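Local coordinates for SusD-like protein BACOVA_02651 (Bacteroides ovatus, PDB 5E75) that binds polysaccharide at the bacterial cell surface and probably captures xyloglucan there before its transport into the periplasm for degradation, at residues Pro42-Arg47 and Tyr57-Phe63; Leu263-Phe268 and Val276-Ser280; Asn301-Lys307 and Thr326-Lys332; Thr449-Ile453 and Phe462-Asp466. Residue numbers count along the deposited sequence, not the author numbering.

The four contacts follow one another along the chain, and contacts 2, 3 and 4 touch in succession. Contact 2 meets contact 3 where Phe268 CG lies 3.5 Å from Pro329 CB; Phe268 CE1 also lies 4.0 Å from Phe305 CD2, and the two centres are about 14 Å apart. Contact 3 in turn reaches contact 4, about 15 Å from it between centres, through a probable hydrogen bond from Ile452 N to Thr326 O (2.8 Å). Contact 1, nearest the middle of the molecule, stands apart, its nearest atoms about 6 Å from contact 2 and about 7 Å from contact 3. Its bound 1,2-ethanediol probably comes from the crystallisation liquor.

Contact 1: Pro42-Arg47 and Tyr57-Phe63; sequences PIGSGR and YPQFVTF. With EDO (1,2-ethanediol), chain E.
Phe60, with CB toward 42-47 and chi1 m, lays one ring face on Pro42, whose CB sits 4.2 Å from the ring centroid in a CH-pi contact, while Ile43 CG1 approaches Phe60 CE2 at 3.8 Å. Residues 42-46 are helical, with a wide pi-type turn (Arg47 N to Pro42 O, 2.9 Å), and Arg47 follows in a loop; 58-62 is a weakly bonded helix. The axes cross at -56°, 9.3 Å apart, with Arg47 CA 4.6 Å from Val61 CA. These two short helices, linked through strand 51-52, meet in the N-terminal part of this SusD-family protein, where Pro42, Ile43 and Tyr57 also touch helix 70-95. Gly46 O lies 3.3 Å from Val61 CG2. A CB at Gly46 would fall 2.2 Å from ethanediol O2, so its absence lets the diol sit there, O2 donating to Tyr57 O (2.8 Å). Arg47, extended (t, t, t), gives a weak hydrogen bond from NH1 to Phe60 O (3.2 Å); a guanidinium face covers Phe63 CD1, 3.4 Å from NH2, which also bonds to Ile493 O.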
loop_
_atom_site.group_PDB
_atom_site.type_symbol
_atom_site.label_atom_id
_atom_site.label_comp_id
_atom_site.label_asym_id
_atom_site.label_seq_id
_atom_site.Cartn_x
_atom_site.Cartn_y
_atom_site.Cartn_z
ATOM N N PRO A 42 5.445 -4.604 7.574
ATOM C CA PRO A 42 5.288 -6.064 7.482
ATOM C C PRO A 42 3.942 -6.493 6.911
ATOM O O PRO A 42 3.887 -7.514 6.241
ATOM C CB PRO A 42 5.434 -6.529 8.937
ATOM C CG PRO A 42 5.118 -5.303 9.758
ATOM C CD PRO A 42 5.683 -4.172 8.965
ATOM N N ILE A 43 2.871 -5.750 7.142
ATOM C CA ILE A 43 1.572 -6.181 6.642
ATOM C C ILE A 43 1.422 -5.893 5.149
ATOM O O ILE A 43 1.051 -6.777 4.373
ATOM C CB ILE A 43 0.419 -5.543 7.436
ATOM C CG1 ILE A 43 0.461 -6.024 8.896
ATOM C CG2 ILE A 43 -0.908 -5.909 6.804
ATOM C CD1 ILE A 43 -0.594 -5.364 9.795
ATOM N N GLY A 44 1.719 -4.676 4.717
ATOM C CA GLY A 44 1.462 -4.309 3.332
ATOM C C GLY A 44 2.482 -4.844 2.335
ATOM O O GLY A 44 2.128 -5.232 1.210
ATOM N N SER A 45 3.758 -4.844 2.737
ATOM C CA SER A 45 4.865 -5.257 1.866
ATOM C C SER A 45 5.498 -6.596 2.258
ATOM O O SER A 45 5.711 -7.457 1.405
ATOM C CB SER A 45 5.945 -4.171 1.781
ATOM O OG SER A 45 5.601 -3.190 0.821
ATOM N N GLY A 46 5.801 -6.773 3.541
ATOM C CA GLY A 46 6.432 -8.010 3.976
ATOM C C GLY A 46 5.597 -9.231 3.634
ATOM O O GLY A 46 6.080 -10.222 3.093
ATOM N N ARG A 47 4.311 -9.163 3.934
ATOM C CA ARG A 47 3.450 -10.318 3.764
ATOM C C ARG A 47 3.271 -10.685 2.290
ATOM O O ARG A 47 3.005 -11.837 1.971
ATOM C CB ARG A 47 2.100 -10.071 4.430
ATOM C CG ARG A 47 1.285 -11.340 4.666
ATOM C CD ARG A 47 0.319 -11.091 5.773
ATOM N NE ARG A 47 -0.584 -12.197 6.059
ATOM C CZ ARG A 47 -0.294 -13.252 6.809
ATOM N NH1 ARG A 47 0.921 -13.408 7.316
ATOM N NH2 ARG A 47 -1.231 -14.151 7.052
ATOM N N TYR A 57 10.282 -9.088 11.802
ATOM C CA TYR A 57 8.953 -9.585 11.420
ATOM C C TYR A 57 8.938 -10.637 10.311
ATOM O O TYR A 57 8.070 -10.610 9.444
ATOM C CB TYR A 57 8.040 -8.411 11.046
ATOM C CG TYR A 57 8.155 -7.272 12.022
ATOM C CD1 TYR A 57 8.025 -7.494 13.392
ATOM C CD2 TYR A 57 8.442 -5.989 11.588
ATOM C CE1 TYR A 57 8.148 -6.450 14.298
ATOM C CE2 TYR A 57 8.564 -4.942 12.487
ATOM C CZ TYR A 57 8.419 -5.188 13.838
ATOM O OH TYR A 57 8.540 -4.158 14.743
ATOM N N PRO A 58 9.868 -11.603 10.350
ATOM C CA PRO A 58 9.867 -12.604 9.274
ATOM C C PRO A 58 8.587 -13.434 9.251
ATOM O O PRO A 58 8.209 -13.979 8.206
ATOM C CB PRO A 58 11.068 -13.486 9.620
ATOM C CG PRO A 58 11.257 -13.320 11.073
ATOM C CD PRO A 58 10.934 -11.881 11.342
ATOM N N GLN A 59 7.933 -13.529 10.403
ATOM C CA GLN A 59 6.727 -14.338 10.510
ATOM C C GLN A 59 5.615 -13.865 9.572
ATOM O O GLN A 59 4.768 -14.659 9.186
ATOM C CB GLN A 59 6.203 -14.393 11.952
ATOM C CG GLN A 59 5.851 -13.048 12.570
ATOM C CD GLN A 59 7.023 -12.355 13.245
ATOM O OE1 GLN A 59 8.181 -12.701 13.024
ATOM N NE2 GLN A 59 6.718 -11.372 14.086
ATOM N N PHE A 60 5.608 -12.584 9.222
ATOM C CA PHE A 60 4.619 -12.085 8.282
ATOM C C PHE A 60 4.836 -12.624 6.879
ATOM O O PHE A 60 3.882 -12.857 6.131
ATOM C CB PHE A 60 4.563 -10.550 8.294
ATOM C CG PHE A 60 3.812 -10.018 9.458
ATOM C CD1 PHE A 60 4.423 -9.912 10.687
ATOM C CD2 PHE A 60 2.458 -9.700 9.350
ATOM C CE1 PHE A 60 3.720 -9.469 11.780
ATOM C CE2 PHE A 60 1.752 -9.255 10.443
ATOM C CZ PHE A 60 2.377 -9.140 11.650
ATOM N N VAL A 61 6.098 -12.853 6.536
ATOM C CA VAL A 61 6.482 -13.385 5.238
ATOM C C VAL A 61 6.269 -14.901 5.171
ATOM O O VAL A 61 5.899 -15.449 4.131
ATOM C CB VAL A 61 7.959 -13.072 4.910
ATOM C CG1 VAL A 61 8.280 -13.463 3.461
ATOM C CG2 VAL A 61 8.272 -11.605 5.137
ATOM N N THR A 62 6.536 -15.586 6.280
ATOM C CA THR A 62 6.501 -17.043 6.291
ATOM C C THR A 62 5.194 -17.632 6.831
ATOM O O THR A 62 5.045 -18.843 6.935
ATOM C CB THR A 62 7.688 -17.608 7.088
ATOM O OG1 THR A 62 7.550 -17.231 8.465
ATOM C CG2 THR A 62 8.999 -17.065 6.545
ATOM N N PHE A 63 4.232 -16.767 7.139
ATOM C CA PHE A 63 2.912 -17.183 7.621
ATOM C C PHE A 63 2.963 -17.894 8.972
ATOM O O PHE A 63 2.374 -18.963 9.161
ATOM C CB PHE A 63 2.152 -18.006 6.570
ATOM C CG PHE A 63 1.760 -17.210 5.362
ATOM C CD1 PHE A 63 0.569 -16.504 5.342
ATOM C CD2 PHE A 63 2.589 -17.142 4.264
ATOM C CE1 PHE A 63 0.210 -15.751 4.248
ATOM C CE2 PHE A 63 2.240 -16.405 3.144
ATOM C CZ PHE A 63 1.048 -15.694 3.139
HETATM C C1 EDO E . 9.925 -8.798 6.433
HETATM O O1 EDO E . 10.665 -9.808 7.184
HETATM C C2 EDO E . 8.850 -8.046 7.232
HETATM O O2 EDO E . 7.649 -8.806 7.312
#

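Contact 2: Leu263-Phe268 and Val276-Ser280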
loop_
_atom_site.group_PDB
_atom_site.type_symbol
_atom_site.label_atom_id
_atom_site.label_comp_id
_atom_site.label_asym_id
_atom_site.label_seq_id
_atom_site.Cartn_x
_atom_site.Cartn_y
_atom_site.Cartn_z
ATOM N N LEU A 263 11.768 6.120 8.476
ATOM C CA LEU A 263 13.076 6.340 7.833
ATOM C C LEU A 263 14.134 5.340 8.291
ATOM O O LEU A 263 14.814 4.701 7.474
ATOM C CB LEU A 263 13.546 7.788 8.079
ATOM C CG LEU A 263 14.743 8.431 7.342
ATOM C CD1 LEU A 263 16.090 8.005 7.898
ATOM C CD2 LEU A 263 14.675 8.144 5.863
ATOM N N SER A 264 14.276 5.203 9.600
ATOM C CA SER A 264 15.368 4.428 10.161
ATOM C C SER A 264 15.152 2.920 10.029
ATOM O O SER A 264 16.119 2.142 10.013
ATOM C CB SER A 264 15.572 4.822 11.623
ATOM O OG SER A 264 15.938 6.189 11.728
ATOM N N ASP A 265 13.898 2.497 9.917
ATOM C CA ASP A 265 13.579 1.083 9.754
ATOM C C ASP A 265 13.697 0.616 8.299
ATOM O O ASP A 265 13.761 -0.582 8.052
ATOM C CB ASP A 265 12.183 0.785 10.296
ATOM C CG ASP A 265 12.144 0.786 11.825
ATOM O OD1 ASP A 265 12.700 -0.146 12.439
ATOM O OD2 ASP A 265 11.560 1.706 12.407
ATOM N N LEU A 266 13.730 1.561 7.362
ATOM C CA LEU A 266 13.852 1.253 5.937
ATOM C C LEU A 266 15.292 1.391 5.438
ATOM O O LEU A 266 15.750 0.600 4.618
ATOM C CB LEU A 266 12.949 2.163 5.108
ATOM C CG LEU A 266 11.439 2.096 5.393
ATOM C CD1 LEU A 266 10.698 3.097 4.521
ATOM C CD2 LEU A 266 10.902 0.692 5.177
ATOM N N ALA A 267 16.014 2.385 5.950
ATOM C CA ALA A 267 17.367 2.682 5.482
ATOM C C ALA A 267 18.408 1.739 6.099
ATOM O O ALA A 267 18.452 1.567 7.306
ATOM C CB ALA A 267 17.733 4.156 5.770
ATOM N N PHE A 268 19.244 1.151 5.248
ATOM C CA PHE A 268 20.175 0.094 5.656
ATOM C C PHE A 268 21.512 0.624 6.184
ATOM O O PHE A 268 22.231 -0.101 6.882
ATOM C CB PHE A 268 20.449 -0.868 4.483
ATOM C CG PHE A 268 21.455 -0.359 3.488
ATOM C CD1 PHE A 268 21.105 0.578 2.527
ATOM C CD2 PHE A 268 22.754 -0.835 3.503
ATOM C CE1 PHE A 268 22.039 1.030 1.599
ATOM C CE2 PHE A 268 23.684 -0.384 2.585
ATOM C CZ PHE A 268 23.325 0.553 1.635
ATOM N N VAL A 276 22.370 10.200 9.182
ATOM C CA VAL A 276 21.252 10.019 10.101
ATOM C C VAL A 276 21.130 8.542 10.523
ATOM O O VAL A 276 21.215 7.642 9.685
ATOM C CB VAL A 276 19.948 10.511 9.435
ATOM C CG1 VAL A 276 18.713 10.012 10.183
ATOM C CG2 VAL A 276 19.958 12.037 9.338
ATOM N N ASN A 277 20.910 8.292 11.812
ATOM C CA ASN A 277 20.866 6.940 12.353
ATOM C C ASN A 277 19.789 6.093 11.685
ATOM O O ASN A 277 18.679 6.571 11.441
ATOM C CB ASN A 277 20.628 6.970 13.862
ATOM C CG ASN A 277 21.780 7.598 14.619
ATOM O OD1 ASN A 277 22.946 7.449 14.249
ATOM N ND2 ASN A 277 21.456 8.314 15.685
ATOM N N CYS A 278 20.127 4.837 11.405
ATOM C CA CYS A 278 19.193 3.899 10.772
ATOM C C CYS A 278 19.662 2.488 11.075
ATOM O O CYS A 278 20.782 2.306 11.558
ATOM C CB CYS A 278 19.114 4.160 9.272
ATOM S SG CYS A 278 20.667 4.007 8.430
ATOM N N TRP A 279 18.835 1.481 10.793
ATOM C CA TRP A 279 19.133 0.124 11.235
ATOM C C TRP A 279 18.397 -0.972 10.447
ATOM O O TRP A 279 18.196 -2.074 10.948
ATOM C CB TRP A 279 18.799 -0.003 12.724
ATOM C CG TRP A 279 17.443 0.556 13.086
ATOM C CD1 TRP A 279 16.230 -0.045 12.912
ATOM C CD2 TRP A 279 17.178 1.827 13.698
ATOM N NE1 TRP A 279 15.222 0.778 13.376
ATOM C CE2 TRP A 279 15.778 1.933 13.857
ATOM C CE3 TRP A 279 17.990 2.886 14.116
ATOM C CZ2 TRP A 279 15.173 3.063 14.435
ATOM C CZ3 TRP A 279 17.388 4.005 14.675
ATOM C CH2 TRP A 279 15.994 4.081 14.833
ATOM N N SER A 280 18.016 -0.697 9.208
ATOM C CA SER A 280 17.246 -1.692 8.457
ATOM C C SER A 280 18.069 -2.910 8.090
ATOM O O SER A 280 19.195 -2.778 7.614
ATOM C CB SER A 280 16.700 -1.095 7.163
ATOM O OG SER A 280 15.788 -1.999 6.551
HETATM O O HOH W 1 21.418 -1.712 9.245
#
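Hydrogen bonds dominate this contact, and they come in two sets. Between backbones, Trp279 N donates to Ser264 O (2.9 Å) and Ser280 N to Ala267 O (3.0 Å), so the returning chain is held both on the helical turn 263-266 and just beyond it, where Ala267 leaves helical geometry. Side chains supply the rest: Ser264 OG donates to Asn277 O (2.8 Å), Ser280 OG to Asp265 O (2.9 Å), and the indole NE1 of Trp279 to Asp265 OD1 (2.8 Å). A water joins Phe268 O and Ser280 O, donating to each at 3.0 Å.

The indole does double duty. While its edge meets the carboxylate, its six-membered ring receives Ser264 CB over one face, 3.4 Å from the centroid, in a close CH-pi contact.

Apolar packing is lighter: Ala267 CB touches Cys278 CB at 3.8 Å, and Leu263 CD1 reaches Val276 CG1 at 4.0 Å. Beyond the pair, Ser264 OG is also bonded to Met349 N.

Here a one-turn helix, 263-266, and the loop that leads to strand 283-284 are tied by backbone and side-chain bonds, without a regular sheet, in the SusD-family part of the chain.

Contact 3: Asn301-Lys307 and Thr326-Lys332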
loop_
_atom_site.group_PDB
_atom_site.type_symbol
_atom_site.label_atom_id
_atom_site.label_comp_id
_atom_site.label_asym_id
_atom_site.label_seq_id
_atom_site.Cartn_x
_atom_site.Cartn_y
_atom_site.Cartn_z
ATOM N N ASN A 301 15.588 -0.159 -9.788
ATOM C CA ASN A 301 16.531 0.695 -9.055
ATOM C C ASN A 301 15.831 1.641 -8.086
ATOM O O ASN A 301 16.375 1.955 -7.004
ATOM C CB ASN A 301 17.392 1.540 -10.015
ATOM C CG ASN A 301 18.467 0.752 -10.706
ATOM O OD1 ASN A 301 18.803 -0.359 -10.309
ATOM N ND2 ASN A 301 19.026 1.338 -11.767
ATOM N N ALA A 302 14.647 2.131 -8.464
ATOM C CA ALA A 302 13.923 3.034 -7.582
ATOM C C ALA A 302 13.313 2.314 -6.389
ATOM O O ALA A 302 12.829 2.950 -5.460
ATOM C CB ALA A 302 12.836 3.785 -8.350
ATOM N N THR A 303 13.300 0.988 -6.429
ATOM C CA THR A 303 12.699 0.209 -5.350
ATOM C C THR A 303 13.741 -0.421 -4.408
ATOM O O THR A 303 13.591 -0.339 -3.171
ATOM C CB THR A 303 11.723 -0.859 -5.899
ATOM O OG1 THR A 303 10.779 -0.225 -6.769
ATOM C CG2 THR A 303 10.967 -1.518 -4.785
ATOM N N PHE A 304 14.767 -1.046 -4.983
ATOM C CA PHE A 304 15.853 -1.675 -4.219
ATOM C C PHE A 304 17.207 -1.293 -4.782
ATOM O O PHE A 304 17.379 -1.215 -5.990
ATOM C CB PHE A 304 15.756 -3.213 -4.274
ATOM C CG PHE A 304 14.461 -3.750 -3.759
ATOM C CD1 PHE A 304 14.185 -3.761 -2.398
ATOM C CD2 PHE A 304 13.501 -4.220 -4.646
ATOM C CE1 PHE A 304 12.961 -4.233 -1.928
ATOM C CE2 PHE A 304 12.290 -4.700 -4.191
ATOM C CZ PHE A 304 12.006 -4.704 -2.821
ATOM N N PHE A 305 18.178 -1.107 -3.895
ATOM C CA PHE A 305 19.589 -1.008 -4.284
ATOM C C PHE A 305 20.056 -2.399 -4.711
ATOM O O PHE A 305 19.748 -3.368 -4.037
ATOM C CB PHE A 305 20.441 -0.555 -3.105
ATOM C CG PHE A 305 20.145 0.845 -2.616
ATOM C CD1 PHE A 305 20.596 1.955 -3.324
ATOM C CD2 PHE A 305 19.459 1.066 -1.418
ATOM C CE1 PHE A 305 20.358 3.236 -2.869
ATOM C CE2 PHE A 305 19.225 2.356 -0.972
ATOM C CZ PHE A 305 19.683 3.432 -1.692
ATOM N N THR A 306 20.792 -2.514 -5.815
ATOM C CA THR A 306 21.515 -3.741 -6.128
ATOM C C THR A 306 22.899 -3.348 -6.618
ATOM O O THR A 306 23.116 -2.210 -7.014
ATOM C CB THR A 306 20.805 -4.628 -7.176
ATOM O OG1 THR A 306 20.602 -3.893 -8.388
ATOM C CG2 THR A 306 19.455 -5.154 -6.640
ATOM N N LYS A 307 23.832 -4.292 -6.563
ATOM C CA LYS A 307 25.251 -3.992 -6.754
ATOM C C LYS A 307 25.537 -3.202 -8.028
ATOM O O LYS A 307 25.159 -3.614 -9.123
ATOM C CB LYS A 307 26.044 -5.288 -6.770
ATOM C CG LYS A 307 27.555 -5.067 -6.717
ATOM C CD LYS A 307 28.281 -6.383 -6.543
ATOM C CE LYS A 307 29.730 -6.150 -6.156
ATOM N NZ LYS A 307 30.450 -7.437 -5.990
ATOM N N THR A 326 26.370 -6.365 -1.734
ATOM C CA THR A 326 25.953 -7.531 -2.512
ATOM C C THR A 326 24.610 -8.062 -2.049
ATOM O O THR A 326 24.297 -9.220 -2.238
ATOM C CB THR A 326 26.996 -8.670 -2.450
ATOM O OG1 THR A 326 27.134 -9.135 -1.107
ATOM C CG2 THR A 326 28.342 -8.178 -2.952
ATOM N N ALA A 327 23.825 -7.191 -1.438
ATOM C CA ALA A 327 22.476 -7.524 -0.997
ATOM C C ALA A 327 21.446 -6.704 -1.792
ATOM O O ALA A 327 21.680 -6.364 -2.956
ATOM C CB ALA A 327 22.364 -7.320 0.486
ATOM N N SER A 328 20.295 -6.412 -1.192
ATOM C CA SER A 328 19.216 -5.763 -1.924
ATOM C C SER A 328 18.409 -4.847 -0.995
ATOM O O SER A 328 17.183 -4.956 -0.908
ATOM C CB SER A 328 18.335 -6.813 -2.616
ATOM O OG SER A 328 17.976 -7.851 -1.728
ATOM N N PRO A 329 19.084 -3.927 -0.298
ATOM C CA PRO A 329 18.352 -3.091 0.653
ATOM C C PRO A 329 17.349 -2.157 -0.033
ATOM O O PRO A 329 17.412 -1.881 -1.239
ATOM C CB PRO A 329 19.469 -2.322 1.366
ATOM C CG PRO A 329 20.642 -2.311 0.407
ATOM C CD PRO A 329 20.529 -3.605 -0.345
ATOM N N ILE A 330 16.421 -1.666 0.771
ATOM C CA ILE A 330 15.330 -0.847 0.279
ATOM C C ILE A 330 15.848 0.510 -0.233
ATOM O O ILE A 330 16.608 1.198 0.453
ATOM C CB ILE A 330 14.275 -0.643 1.389
ATOM C CG1 ILE A 330 13.660 -1.979 1.835
ATOM C CG2 ILE A 330 13.189 0.327 0.936
ATOM C CD1 ILE A 330 12.890 -1.891 3.131
ATOM N N LYS A 331 15.390 0.913 -1.419
ATOM C CA LYS A 331 15.566 2.277 -1.919
ATOM C C LYS A 331 14.289 3.109 -1.804
ATOM O O LYS A 331 14.337 4.275 -1.424
ATOM C CB LYS A 331 16.058 2.285 -3.374
ATOM C CG LYS A 331 16.011 3.684 -4.058
ATOM C CD LYS A 331 16.936 4.703 -3.413
ATOM C CE LYS A 331 16.552 6.133 -3.787
ATOM N NZ LYS A 331 15.280 6.529 -3.134
ATOM N N LYS A 332 13.137 2.538 -2.135
ATOM C CA LYS A 332 11.886 3.280 -2.049
ATOM C C LYS A 332 11.502 3.567 -0.611
ATOM O O LYS A 332 11.324 2.646 0.175
ATOM C CB LYS A 332 10.770 2.520 -2.740
ATOM C CG LYS A 332 9.505 3.345 -2.893
ATOM C CD LYS A 332 8.391 2.605 -3.646
ATOM C CE LYS A 332 8.727 2.321 -5.097
ATOM N NZ LYS A 332 7.622 1.539 -5.763
HETATM O O HOH W 2 12.991 5.564 -4.555
HETATM O O HOH W 3 23.190 -6.621 -5.232
#
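Thr303 O accepts two backbone hydrogen bonds, from Lys331 N at 2.8 Å and from Lys332 N at 3.1 Å, so a single carbonyl holds two successive residues of the opposing loop. A third bond runs from Phe305 N to Pro329 O (2.9 Å). Close CA-H...O contacts accompany these, Phe304 CA to Pro329 O at 3.4 Å and Ser328 CA to Phe305 O at 3.2 Å.

Waters extend the polar pairing towards the two ends. One donates to Ala302 O (2.8 Å) and accepts from Lys331 NZ (2.9 Å), which also bonds to Val334 O; another accepts from Lys307 N (2.8 Å) and donates to Ala327 O (2.7 Å). The direct backbone bonds make a single beta bridge, Phe304 with Ile330, not a sheet: two largely irregular chains of the SusD-family region meet with backbone bonds confined to a few residues.

Around this bridge lies the packing. The Phe305 ring takes Lys331 CB over one face, 4.0 Å from its centroid, and Phe305 CB meets Pro329 CG at 3.9 Å. Phe304 CE1 comes within 4.4 Å of Ile330 CG1, and its ring also packs on Met288 and Leu289 of helix 286-291. At the Lys307 end, Lys307 NZ lies 3.8 Å from Thr326 CG2; at the other, Lys332 NZ bonds to Gly416 O and forms a salt bridge with Glu418.

Contact 4: Thr449-Ile453 and Phe462-Asp466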
loop_
_atom_site.group_PDB
_atom_site.type_symbol
_atom_site.label_atom_id
_atom_site.label_comp_id
_atom_site.label_asym_id
_atom_site.label_seq_id
_atom_site.Cartn_x
_atom_site.Cartn_y
_atom_site.Cartn_z
ATOM N N THR A 449 19.772 -14.927 0.318
ATOM C CA THR A 449 21.084 -15.374 -0.133
ATOM C C THR A 449 22.110 -14.278 0.103
ATOM O O THR A 449 21.770 -13.101 0.128
ATOM C CB THR A 449 21.015 -15.836 -1.595
ATOM O OG1 THR A 449 22.057 -16.788 -1.850
ATOM C CG2 THR A 449 21.091 -14.674 -2.580
ATOM N N ASP A 450 23.362 -14.684 0.302
ATOM C CA ASP A 450 24.410 -13.767 0.721
ATOM C C ASP A 450 24.825 -12.774 -0.342
ATOM O O ASP A 450 25.168 -11.629 -0.022
ATOM C CB ASP A 450 25.665 -14.544 1.097
ATOM C CG ASP A 450 25.594 -15.166 2.466
ATOM O OD1 ASP A 450 24.743 -14.769 3.285
ATOM O OD2 ASP A 450 26.439 -16.052 2.728
ATOM N N ALA A 451 24.828 -13.201 -1.601
ATOM C CA ALA A 451 25.338 -12.370 -2.672
ATOM C C ALA A 451 24.439 -12.348 -3.887
ATOM O O ALA A 451 24.070 -13.383 -4.441
ATOM C CB ALA A 451 26.751 -12.831 -3.082
ATOM N N ILE A 452 24.111 -11.132 -4.291
ATOM C CA ILE A 452 23.394 -10.871 -5.519
ATOM C C ILE A 452 24.284 -9.950 -6.335
ATOM O O ILE A 452 24.635 -8.861 -5.883
ATOM C CB ILE A 452 22.042 -10.202 -5.232
ATOM C CG1 ILE A 452 21.183 -11.131 -4.364
ATOM C CG2 ILE A 452 21.343 -9.864 -6.530
ATOM C CD1 ILE A 452 19.894 -10.490 -3.905
ATOM N N ILE A 453 24.685 -10.400 -7.513
ATOM C CA ILE A 453 25.588 -9.623 -8.362
ATOM C C ILE A 453 25.053 -9.565 -9.785
ATOM O O ILE A 453 24.082 -10.248 -10.110
ATOM C CB ILE A 453 27.019 -10.214 -8.344
ATOM C CG1 ILE A 453 27.028 -11.634 -8.901
ATOM C CG2 ILE A 453 27.551 -10.209 -6.915
ATOM C CD1 ILE A 453 28.435 -12.212 -9.081
ATOM N N PHE A 462 22.179 -14.945 -8.283
ATOM C CA PHE A 462 21.902 -15.179 -6.869
ATOM C C PHE A 462 22.750 -16.334 -6.354
ATOM O O PHE A 462 22.804 -17.401 -6.977
ATOM C CB PHE A 462 20.410 -15.506 -6.653
ATOM C CG PHE A 462 19.463 -14.459 -7.186
ATOM C CD1 PHE A 462 19.052 -14.484 -8.505
ATOM C CD2 PHE A 462 18.991 -13.446 -6.368
ATOM C CE1 PHE A 462 18.189 -13.520 -8.995
ATOM C CE2 PHE A 462 18.132 -12.490 -6.861
ATOM C CZ PHE A 462 17.742 -12.519 -8.166
ATOM N N GLY A 463 23.410 -16.122 -5.220
ATOM C CA GLY A 463 24.232 -17.154 -4.619
ATOM C C GLY A 463 24.987 -16.644 -3.408
ATOM O O GLY A 463 24.451 -15.933 -2.568
ATOM N N LYS A 464 26.262 -17.008 -3.309
ATOM C CA LYS A 464 27.075 -16.597 -2.175
ATOM C C LYS A 464 28.528 -16.548 -2.598
ATOM O O LYS A 464 28.869 -16.959 -3.706
ATOM C CB LYS A 464 26.914 -17.569 -1.001
ATOM C CG LYS A 464 27.556 -18.930 -1.216
ATOM C CD LYS A 464 27.232 -19.877 -0.073
ATOM C CE LYS A 464 28.172 -19.679 1.106
ATOM N NZ LYS A 464 27.742 -20.469 2.293
ATOM N N TYR A 465 29.376 -16.022 -1.729
ATOM C CA TYR A 465 30.816 -16.100 -1.957
ATOM C C TYR A 465 31.409 -17.302 -1.225
ATOM O O TYR A 465 30.850 -17.790 -0.246
ATOM C CB TYR A 465 31.504 -14.809 -1.521
ATOM C CG TYR A 465 31.254 -13.653 -2.463
ATOM C CD1 TYR A 465 31.770 -13.650 -3.755
ATOM C CD2 TYR A 465 30.494 -12.572 -2.064
ATOM C CE1 TYR A 465 31.537 -12.593 -4.617
ATOM C CE2 TYR A 465 30.253 -11.518 -2.913
ATOM C CZ TYR A 465 30.771 -11.528 -4.182
ATOM O OH TYR A 465 30.526 -10.466 -5.014
ATOM N N ASP A 466 32.538 -17.792 -1.726
ATOM C CA ASP A 466 33.273 -18.859 -1.053
ATOM C C ASP A 466 33.939 -18.235 0.167
ATOM O O ASP A 466 33.738 -17.051 0.454
ATOM C CB ASP A 466 34.327 -19.448 -2.001
ATOM C CG ASP A 466 34.700 -20.898 -1.675
ATOM O OD1 ASP A 466 34.187 -21.486 -0.700
ATOM O OD2 ASP A 466 35.540 -21.449 -2.418
#
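A classic beta bulge marks the open end of the beta hairpin of strands 451-454 and 460-465, with Asp450 and Ala451 both facing Gly463. The hairpin supplies two strands of a three-stranded antiparallel sheet in the SusD-family region, and strand 472-474 lies along the other edge of 460-465.

Ala451 and Gly463 form a hydrogen-bonded antiparallel pair: Ala451 N donates to Gly463 O and Gly463 N to Ala451 O, each at 2.9 Å. The next pair, Ile452 with Phe462, is non-hydrogen-bonded, with CA atoms 4.8 Å apart. Beside the bulge, Thr449 OG1 gives a short hydrogen bond to Gly463 O (2.6 Å), so this carbonyl serves both a backbone amide and a hydroxyl. The short strand segments run at 117°, far from strictly antiparallel.

The sheet's two faces are packed differently. On one, Ile452 CG1 meets Phe462 CD2 at 3.8 Å, and these side chains continue onto helix 286-291 through Leu289, Ile286 and Gln290. On the other, the Ala451 side chain touches Phe472 of strand 472-474. The ring of Tyr465 swings back towards the first strand, its CE2 lying 3.7 Å from Ala451 CB and its OH 3.5 Å from Ile453 CG2.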